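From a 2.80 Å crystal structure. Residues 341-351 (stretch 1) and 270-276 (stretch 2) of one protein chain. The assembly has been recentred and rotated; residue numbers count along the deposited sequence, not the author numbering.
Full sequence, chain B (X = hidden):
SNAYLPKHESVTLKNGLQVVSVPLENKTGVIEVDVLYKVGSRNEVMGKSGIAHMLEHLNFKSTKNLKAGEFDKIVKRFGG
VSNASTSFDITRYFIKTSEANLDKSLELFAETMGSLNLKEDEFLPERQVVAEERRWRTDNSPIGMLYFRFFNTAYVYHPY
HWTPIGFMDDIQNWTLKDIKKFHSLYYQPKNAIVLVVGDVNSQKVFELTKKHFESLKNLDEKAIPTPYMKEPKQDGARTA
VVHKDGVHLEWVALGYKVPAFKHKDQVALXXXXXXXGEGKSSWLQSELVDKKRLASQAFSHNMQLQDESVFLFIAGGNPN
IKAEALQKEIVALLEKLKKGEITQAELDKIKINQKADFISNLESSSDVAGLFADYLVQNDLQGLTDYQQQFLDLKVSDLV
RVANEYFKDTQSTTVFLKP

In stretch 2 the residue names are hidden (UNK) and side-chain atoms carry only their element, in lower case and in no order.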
# COMPACT_ATOMS: atom_id res chain seq x y z
N GLU B 341 26.12 25.95 10.25
CA GLU B 341 27.05 25.88 11.37
C GLU B 341 27.81 24.56 11.39
O GLU B 341 27.57 23.70 12.23
CB GLU B 341 26.32 26.08 12.69
CG GLU B 341 25.76 27.49 12.87
CD GLU B 341 25.22 27.73 14.27
OE1 GLU B 341 24.63 28.81 14.50
OE2 GLU B 341 25.40 26.85 15.14
N ILE B 342 28.73 24.40 10.44
CA ILE B 342 29.67 23.29 10.44
C ILE B 342 31.10 23.81 10.44
O ILE B 342 31.50 24.53 9.52
CB ILE B 342 29.49 22.37 9.23
CG1 ILE B 342 28.01 22.08 8.98
CG2 ILE B 342 30.27 21.08 9.42
CD1 ILE B 342 27.76 21.31 7.70
N THR B 343 31.86 23.45 11.46
CA THR B 343 33.24 23.92 11.57
C THR B 343 34.12 23.26 10.52
O THR B 343 33.84 22.15 10.07
CB THR B 343 33.84 23.63 12.96
OG1 THR B 343 34.19 22.25 13.05
CG2 THR B 343 32.85 23.99 14.06
N GLN B 344 35.19 23.94 10.14
CA GLN B 344 36.17 23.37 9.23
C GLN B 344 36.81 22.14 9.86
O GLN B 344 37.15 21.18 9.17
CB GLN B 344 37.24 24.40 8.85
CG GLN B 344 36.79 25.36 7.76
CD GLN B 344 36.53 24.66 6.44
OE1 GLN B 344 37.26 23.75 6.05
NE2 GLN B 344 35.47 25.08 5.75
N ALA B 345 36.97 22.18 11.18
CA ALA B 345 37.49 21.05 11.93
C ALA B 345 36.57 19.83 11.83
O ALA B 345 37.04 18.70 11.67
CB ALA B 345 37.70 21.43 13.39
N GLU B 346 35.27 20.06 11.92
CA GLU B 346 34.29 18.98 11.82
C GLU B 346 34.35 18.31 10.46
O GLU B 346 34.42 17.08 10.36
CB GLU B 346 32.87 19.50 12.08
CG GLU B 346 32.51 19.62 13.55
CD GLU B 346 31.10 20.14 13.76
OE1 GLU B 346 30.75 21.19 13.19
OE2 GLU B 346 30.34 19.49 14.51
N LEU B 347 34.33 19.12 9.41
CA LEU B 347 34.41 18.62 8.04
C LEU B 347 35.69 17.82 7.81
O LEU B 347 35.70 16.84 7.06
CB LEU B 347 34.33 19.78 7.04
CG LEU B 347 34.48 19.42 5.56
CD1 LEU B 347 33.25 18.66 5.07
CD2 LEU B 347 34.73 20.66 4.72
N ASP B 348 36.77 18.24 8.46
CA ASP B 348 38.06 17.60 8.28
C ASP B 348 38.09 16.23 8.95
O ASP B 348 38.70 15.29 8.43
CB ASP B 348 39.18 18.48 8.84
CG ASP B 348 40.54 18.10 8.31
OD1 ASP B 348 40.65 17.81 7.09
OD2 ASP B 348 41.51 18.08 9.10
N LYS B 349 37.44 16.12 10.10
CA LYS B 349 37.41 14.85 10.84
C LYS B 349 36.63 13.81 10.05
O LYS B 349 36.95 12.62 10.09
CB LYS B 349 36.80 15.04 12.23
CG LYS B 349 37.09 13.89 13.17
CD LYS B 349 38.60 13.65 13.26
CE LYS B 349 38.93 12.41 14.08
NZ LYS B 349 40.40 12.16 14.13
N ILE B 350 35.60 14.26 9.35
CA ILE B 350 34.81 13.37 8.50
C ILE B 350 35.68 12.80 7.38
O ILE B 350 35.62 11.61 7.07
CB ILE B 350 33.60 14.10 7.89
CG1 ILE B 350 32.69 14.64 9.00
CG2 ILE B 350 32.81 13.18 6.98
CD1 ILE B 350 32.23 13.57 9.97
N LYS B 351 36.51 13.66 6.79
CA LYS B 351 37.33 13.25 5.65
C LYS B 351 38.51 12.37 6.06
O LYS B 351 38.89 11.47 5.31
CB LYS B 351 37.84 14.48 4.90
CG LYS B 351 36.75 15.25 4.17
CD LYS B 351 37.32 16.39 3.35
CE LYS B 351 36.22 17.18 2.67
NZ LYS B 351 36.74 18.33 1.88
N UNK B 270 25.80 10.95 2.46
CA UNK B 270 26.64 10.03 3.22
C UNK B 270 27.49 10.81 4.23
O UNK B 270 27.62 10.41 5.38
c UNK B 270 27.53 9.21 2.28
o UNK B 270 27.37 7.30 0.87
c UNK B 270 26.74 8.18 1.49
o UNK B 270 25.50 8.25 1.49
N UNK B 271 28.05 11.93 3.78
CA UNK B 271 28.87 12.77 4.64
C UNK B 271 28.04 13.41 5.75
O UNK B 271 28.52 13.58 6.87
c UNK B 271 29.57 13.84 3.82
N UNK B 272 26.80 13.77 5.44
CA UNK B 272 25.91 14.36 6.43
C UNK B 272 25.58 13.36 7.54
O UNK B 272 25.52 13.73 8.72
c UNK B 272 24.64 16.28 5.22
c UNK B 272 24.61 14.86 5.78
c UNK B 272 23.33 16.62 4.51
c UNK B 272 24.91 17.28 6.33
N UNK B 273 25.39 12.10 7.16
CA UNK B 273 25.09 11.05 8.13
C UNK B 273 26.30 10.77 9.01
O UNK B 273 26.17 10.53 10.22
c UNK B 273 24.65 9.77 7.42
o UNK B 273 24.31 8.77 8.36
N UNK B 274 27.49 10.80 8.41
CA UNK B 274 28.74 10.64 9.15
C UNK B 274 28.87 11.72 10.22
O UNK B 274 29.38 11.47 11.31
c UNK B 274 29.94 10.71 8.19
n UNK B 274 30.53 6.40 8.09
c UNK B 274 30.55 9.36 7.84
c UNK B 274 30.19 7.10 6.82
c UNK B 274 29.59 8.47 7.07
N UNK B 275 28.39 12.92 9.89
CA UNK B 275 28.46 14.06 10.81
C UNK B 275 27.36 14.05 11.86
O UNK B 275 27.62 14.29 13.04
c UNK B 275 27.51 17.72 10.00
c UNK B 275 28.40 15.36 10.02
c UNK B 275 28.15 16.63 10.84
c UNK B 275 29.45 17.11 11.49
N UNK B 276 26.13 13.77 11.44
CA UNK B 276 24.97 13.91 12.30
C UNK B 276 24.77 12.76 13.28
O UNK B 276 24.65 12.98 14.49
c UNK B 276 23.48 16.55 11.67
c UNK B 276 23.56 15.39 10.70
c UNK B 276 23.70 14.07 11.45
c UNK B 276 22.34 15.35 9.80

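Position 270 has four side-chain atoms, two carbons and two oxygens. The second carbon carries both oxygens, so the group is a short carboxylate. It stays out of reach of stretch 1, and one oxygen is hydrogen-bonded elsewhere in the structure. The planar fork one carbon beyond CB could also fit asparagine by shape, but both terminal atoms are oxygen. This is Asp-270.

Position 271 has a single side-chain carbon, CB, and nothing beyond it. The CA-to-CB bond points sideways. The nearest contact is made by the backbone: its O lies 4.3 Å from CG2 of Ile-350. One carbon alone means alanine, Ala-271.

Position 272 has four carbons, forked at the second. The CA-to-CB bond points away from stretch 1. The end of the side chain comes nearer, but it stops 5.1 Å short of stretch 1, too far for a contact. A fork at the second carbon, rather than at CB, identifies leucine, Leu-272.

Position 273 has one carbon followed by one oxygen. It is buried and does not reach stretch 1. The oxygen is hydrogen-bonded to a residue just outside the stretches. With no second carbon on CB, this is Ser-273.

Position 274 has four carbons in a row ending in nitrogen. CB points toward stretch 1 and lies 4.0 Å from CG2 of Ile-350. The backbone O of 274 is closer still, 3.8 Å from CD1 of Ile-350. The end of the chain leads away, and its nitrogen bonds to a residue just beyond the stretches. The unbranched chain and terminal amine give Lys-274. The contact therefore uses the base of the lysine and its backbone, not its charge.

Position 275 has four carbons, again forked at the second. It is buried, and its side-chain end comes nearer to stretch 1 than the sideways CA-to-CB bond suggests. Its CA lies 3.9 Å from CD1 of Ile-350, and its CB lies 4.2 Å from the same CD1. The fork makes it Leu-275. One branch tip, Leu-275 CD2, is 4.3 Å from Ile-342 CD1. The other, Leu-275 CD1, is 3.9 Å from Glu-346 OE2.

Position 276 has four carbons forked at the second and is out of reach of stretch 1. It is Leu-276.

The two helices cross at a steep angle, 109° between their directions, with axes 10.0 Å apart at closest approach. The contact is small, 278 Å² in all, and has no hydrogen bond across it. It works by packing. Ile-350 lies over the backbone and CB atoms of Lys-274 and Leu-275, while Leu-275 reaches back to Ile-342 and Glu-346. The start of the stretch 1 helix is held by a reciprocal pair: Glu-346 N gives a capping bond to Thr-343 OG1 (2.7 Å), and Thr-343 N bonds to Glu-346 OE1 (3.1 Å). Ile-342 lies just before this turn, and Glu-346 is part of it, so the turn adjoins the contact with Leu-275.

Stretch 2, residues 270-276: DALSKLL
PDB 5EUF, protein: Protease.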